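Local coordinates for cellulosome protein dockerin type I (Clostridium thermocellum, PDB 2WZ8) that probably binds carbohydrate as a calcium-containing family 35 module of a cellulosomal protein, at residues N18-Q27 / V38-L49. Sequence-based numbering, arbitrary orientation. Where two conformers were deposited one is given.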
loop_
_atom_site.group_PDB
_atom_site.type_symbol
_atom_site.label_atom_id
_atom_site.label_comp_id
_atom_site.label_asym_id
_atom_site.label_seq_id
_atom_site.Cartn_x
_atom_site.Cartn_y
_atom_site.Cartn_z
ATOM N N ASN A 18 7.669 -9.627 1.633
ATOM C CA ASN A 18 6.508 -9.033 2.288
ATOM C C ASN A 18 5.609 -10.099 2.884
ATOM O O ASN A 18 5.671 -11.259 2.488
ATOM C CB ASN A 18 5.725 -8.132 1.309
ATOM C CG ASN A 18 6.521 -6.937 0.846
ATOM O OD1 ASN A 18 7.480 -6.502 1.514
ATOM N ND2 ASN A 18 6.072 -6.319 -0.253
ATOM N N THR A 19 4.764 -9.697 3.828
ATOM C CA THR A 19 3.763 -10.572 4.428
ATOM C C THR A 19 2.379 -10.201 3.939
ATOM O O THR A 19 1.980 -9.041 4.006
ATOM C CB THR A 19 3.756 -10.492 5.970
ATOM O OG1 THR A 19 5.077 -10.681 6.466
ATOM C CG2 THR A 19 2.847 -11.536 6.563
ATOM N N LEU A 20 1.649 -11.190 3.440
ATOM C CA LEU A 20 0.275 -11.020 3.026
ATOM C C LEU A 20 -0.554 -11.843 3.987
ATOM O O LEU A 20 -0.322 -13.040 4.171
ATOM C CB LEU A 20 0.090 -11.464 1.576
ATOM C CG LEU A 20 0.447 -10.415 0.494
ATOM C CD1 LEU A 20 1.918 -10.077 0.485
ATOM C CD2 LEU A 20 0.022 -10.901 -0.910
ATOM N N GLY A 21 -1.487 -11.184 4.626
ATOM C CA GLY A 21 -2.437 -11.849 5.533
ATOM C C GLY A 21 -3.752 -12.170 4.879
ATOM O O GLY A 21 -4.245 -11.440 3.997
ATOM N N GLY A 22 -4.352 -13.279 5.304
ATOM C CA GLY A 22 -5.714 -13.524 4.930
ATOM C C GLY A 22 -5.867 -13.680 3.438
ATOM O O GLY A 22 -5.137 -14.446 2.796
ATOM N N ALA A 23 -6.867 -12.971 2.944
ATOM C CA ALA A 23 -7.286 -12.976 1.561
ATOM C C ALA A 23 -6.429 -12.097 0.638
ATOM O O ALA A 23 -6.600 -12.119 -0.599
ATOM C CB ALA A 23 -8.767 -12.560 1.433
ATOM N N ALA A 24 -5.500 -11.328 1.200
ATOM C CA ALA A 24 -4.675 -10.477 0.320
ATOM C C ALA A 24 -3.846 -11.409 -0.566
ATOM O O ALA A 24 -3.302 -12.408 -0.087
ATOM C CB ALA A 24 -3.774 -9.526 1.132
ATOM N N VAL A 25 -3.692 -11.049 -1.836
ATOM C CA VAL A 25 -3.064 -11.933 -2.790
ATOM C C VAL A 25 -2.258 -11.190 -3.864
ATOM O O VAL A 25 -2.648 -10.131 -4.336
ATOM C CB VAL A 25 -4.159 -12.855 -3.417
ATOM C CG1 VAL A 25 -5.227 -11.997 -4.202
ATOM C CG2 VAL A 25 -3.529 -14.021 -4.196
ATOM N N ARG A 26 -1.128 -11.772 -4.242
ATOM C CA ARG A 26 -0.354 -11.322 -5.415
ATOM C C ARG A 26 -1.044 -11.765 -6.668
ATOM O O ARG A 26 -1.423 -12.920 -6.787
ATOM C CB ARG A 26 1.047 -11.943 -5.419
ATOM C CG ARG A 26 1.931 -11.539 -4.262
ATOM C CD ARG A 26 3.248 -12.348 -4.223
ATOM N NE ARG A 26 4.122 -11.877 -3.170
ATOM C CZ ARG A 26 4.066 -12.264 -1.902
ATOM N NH1 ARG A 26 3.186 -13.162 -1.509
ATOM N NH2 ARG A 26 4.904 -11.739 -1.030
ATOM N N GLN A 27 -1.198 -10.830 -7.601
ATOM C CA GLN A 27 -1.825 -11.119 -8.886
ATOM C C GLN A 27 -1.056 -10.442 -10.011
ATOM O O GLN A 27 -0.418 -9.404 -9.820
ATOM C CB GLN A 27 -3.321 -10.764 -8.883
ATOM C CG GLN A 27 -4.137 -11.748 -8.072
ATOM C CD GLN A 27 -5.634 -11.516 -8.045
ATOM O OE1 GLN A 27 -6.164 -10.449 -8.422
ATOM N NE2 GLN A 27 -6.336 -12.515 -7.528
ATOM N N VAL A 38 -0.693 -6.337 -5.519
ATOM C CA VAL A 38 -1.403 -7.039 -4.438
ATOM C C VAL A 38 -2.815 -6.507 -4.355
ATOM O O VAL A 38 -3.038 -5.324 -4.294
ATOM C CB VAL A 38 -0.643 -6.956 -3.093
ATOM C CG1 VAL A 38 -1.484 -7.552 -1.976
ATOM C CG2 VAL A 38 0.639 -7.694 -3.201
ATOM N N GLY A 39 -3.777 -7.431 -4.396
ATOM C CA GLY A 39 -5.204 -7.128 -4.341
ATOM C C GLY A 39 -5.845 -7.735 -3.114
ATOM O O GLY A 39 -5.225 -8.473 -2.354
ATOM N N TRP A 40 -7.127 -7.466 -3.019
ATOM C CA TRP A 40 -8.034 -7.965 -1.970
ATOM C C TRP A 40 -7.519 -7.621 -0.579
ATOM O O TRP A 40 -7.589 -8.403 0.365
ATOM C CB TRP A 40 -8.329 -9.450 -2.157
ATOM C CG TRP A 40 -9.014 -9.620 -3.456
ATOM C CD1 TRP A 40 -8.440 -9.957 -4.659
ATOM C CD2 TRP A 40 -10.380 -9.304 -3.758
ATOM N NE1 TRP A 40 -9.375 -9.900 -5.667
ATOM C CE2 TRP A 40 -10.569 -9.506 -5.146
ATOM C CE3 TRP A 40 -11.452 -8.861 -2.997
ATOM C CZ2 TRP A 40 -11.784 -9.277 -5.778
ATOM C CZ3 TRP A 40 -12.670 -8.652 -3.620
ATOM C CH2 TRP A 40 -12.821 -8.872 -5.001
ATOM N N ILE A 41 -7.018 -6.394 -0.497
ATOM C CA ILE A 41 -6.634 -5.791 0.791
ATOM C C ILE A 41 -7.863 -5.103 1.357
ATOM O O ILE A 41 -8.319 -4.103 0.853
ATOM C CB ILE A 41 -5.495 -4.757 0.638
ATOM C CG1 ILE A 41 -4.281 -5.341 -0.068
ATOM C CG2 ILE A 41 -5.108 -4.185 1.991
ATOM C CD1 ILE A 41 -3.339 -4.252 -0.603
ATOM N N GLY A 42 -8.404 -5.651 2.421
ATOM C CA GLY A 42 -9.580 -5.075 3.074
ATOM C C GLY A 42 -10.604 -6.105 3.503
ATOM O O GLY A 42 -10.316 -7.298 3.578
ATOM N N ASN A 43 -11.806 -5.609 3.793
ATOM C CA ASN A 43 -12.902 -6.456 4.315
ATOM C C ASN A 43 -12.475 -7.195 5.580
ATOM O O ASN A 43 -12.790 -8.365 5.801
ATOM C CB ASN A 43 -13.319 -7.472 3.258
ATOM C CG ASN A 43 -14.545 -8.241 3.670
ATOM O OD1 ASN A 43 -15.492 -7.666 4.212
ATOM N ND2 ASN A 43 -14.511 -9.548 3.457
ATOM N N GLY A 44 -11.745 -6.485 6.415
ATOM C CA GLY A 44 -11.246 -7.067 7.672
ATOM C C GLY A 44 -9.758 -6.963 7.806
ATOM O O GLY A 44 -9.011 -7.087 6.842
ATOM N N SER A 45 -9.313 -6.662 9.011
ATOM C CA SER A 45 -7.906 -6.303 9.245
ATOM C C SER A 45 -6.961 -7.488 9.051
ATOM O O SER A 45 -5.758 -7.310 8.952
ATOM C CB SER A 45 -7.718 -5.680 10.640
ATOM O OG SER A 45 -8.075 -6.580 11.662
ATOM N N ASN A 46 -7.515 -8.684 8.977
ATOM C CA ASN A 46 -6.637 -9.839 8.780
ATOM C C ASN A 46 -6.166 -9.959 7.326
ATOM O O ASN A 46 -5.230 -10.684 7.043
ATOM C CB ASN A 46 -7.305 -11.127 9.249
ATOM C CG ASN A 46 -8.719 -11.290 8.693
ATOM O OD1 ASN A 46 -9.081 -12.358 8.221
ATOM N ND2 ASN A 46 -9.524 -10.226 8.746
ATOM N N ASN A 47 -6.801 -9.211 6.433
ATOM C CA ASN A 47 -6.492 -9.279 4.983
ATOM C C ASN A 47 -5.595 -8.122 4.585
ATOM O O ASN A 47 -6.036 -7.144 3.981
ATOM C CB ASN A 47 -7.777 -9.239 4.175
ATOM C CG ASN A 47 -8.812 -10.225 4.664
ATOM O OD1 ASN A 47 -9.937 -9.843 4.966
ATOM N ND2 ASN A 47 -8.430 -11.456 4.778
ATOM N N TYR A 48 -4.351 -8.226 5.014
ATOM C CA TYR A 48 -3.407 -7.075 4.981
ATOM C C TYR A 48 -2.196 -7.340 4.080
ATOM O O TYR A 48 -1.885 -8.474 3.741
ATOM C CB TYR A 48 -2.950 -6.723 6.402
ATOM C CG TYR A 48 -2.103 -7.746 7.078
ATOM C CD1 TYR A 48 -0.750 -7.855 6.801
ATOM C CD2 TYR A 48 -2.652 -8.656 7.964
ATOM C CE1 TYR A 48 0.042 -8.784 7.424
ATOM C CE2 TYR A 48 -1.855 -9.612 8.574
ATOM C CZ TYR A 48 -0.519 -9.676 8.310
ATOM O OH TYR A 48 0.281 -10.632 8.941
ATOM N N LEU A 49 -1.522 -6.248 3.728
ATOM C CA LEU A 49 -0.235 -6.264 3.058
ATOM C C LEU A 49 0.756 -5.559 3.962
ATOM O O LEU A 49 0.552 -4.397 4.301
ATOM C CB LEU A 49 -0.313 -5.490 1.732
ATOM C CG LEU A 49 0.974 -5.146 0.985
ATOM C CD1 LEU A 49 1.845 -6.377 0.693
ATOM C CD2 LEU A 49 0.703 -4.287 -0.276
#
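In this beta-sandwich carbohydrate-binding module, the two-stranded antiparallel hairpin of 25-28 and 36-39 is tied to the edge strand 19-20 of the five-stranded sheet through the turn Gly21-Ala24, of type II'. Val25 and Gly39 form a hydrogen-bonded pair of the hairpin, next to the non-hydrogen-bonded pair Arg26-Val38: Val25 N reaches Gly39 O at 3.0 Å, and Gly39 N returns to Val25 O at 2.9 Å, lying in the carbonyl plane. Just past strand 19-20, Gly21 N donates to Tyr48 O (2.9 Å), tilted 24° from that carbonyl's plane. Between these two sets of backbone bonds, Leu20 CD2 meets Val38 CG1 tip to tip at 3.8 Å, while Leu20 and Leu49 lie side by side, CD1 to CD1 at 3.7 Å. Val38 lies near the bound calcium ion, which Glu12, Glu14, Ser33, Gln36 and Asp142 coordinate. Within 18-27, Leu20 CD1 sits above the rim of one face of the Arg26 guanidinium, whose NE and NH2 bond to the carbonyls of Glu14 and Asp15. Trp40 CB packs against Ala23 O (3.5 Å). With CG set between backbone N and carbonyl carbon (chi1 67°), the Tyr48 ring lies against Gly21, whose CA makes a CH-pi contact over one face, 4.0 Å from the Tyr48 ring centroid.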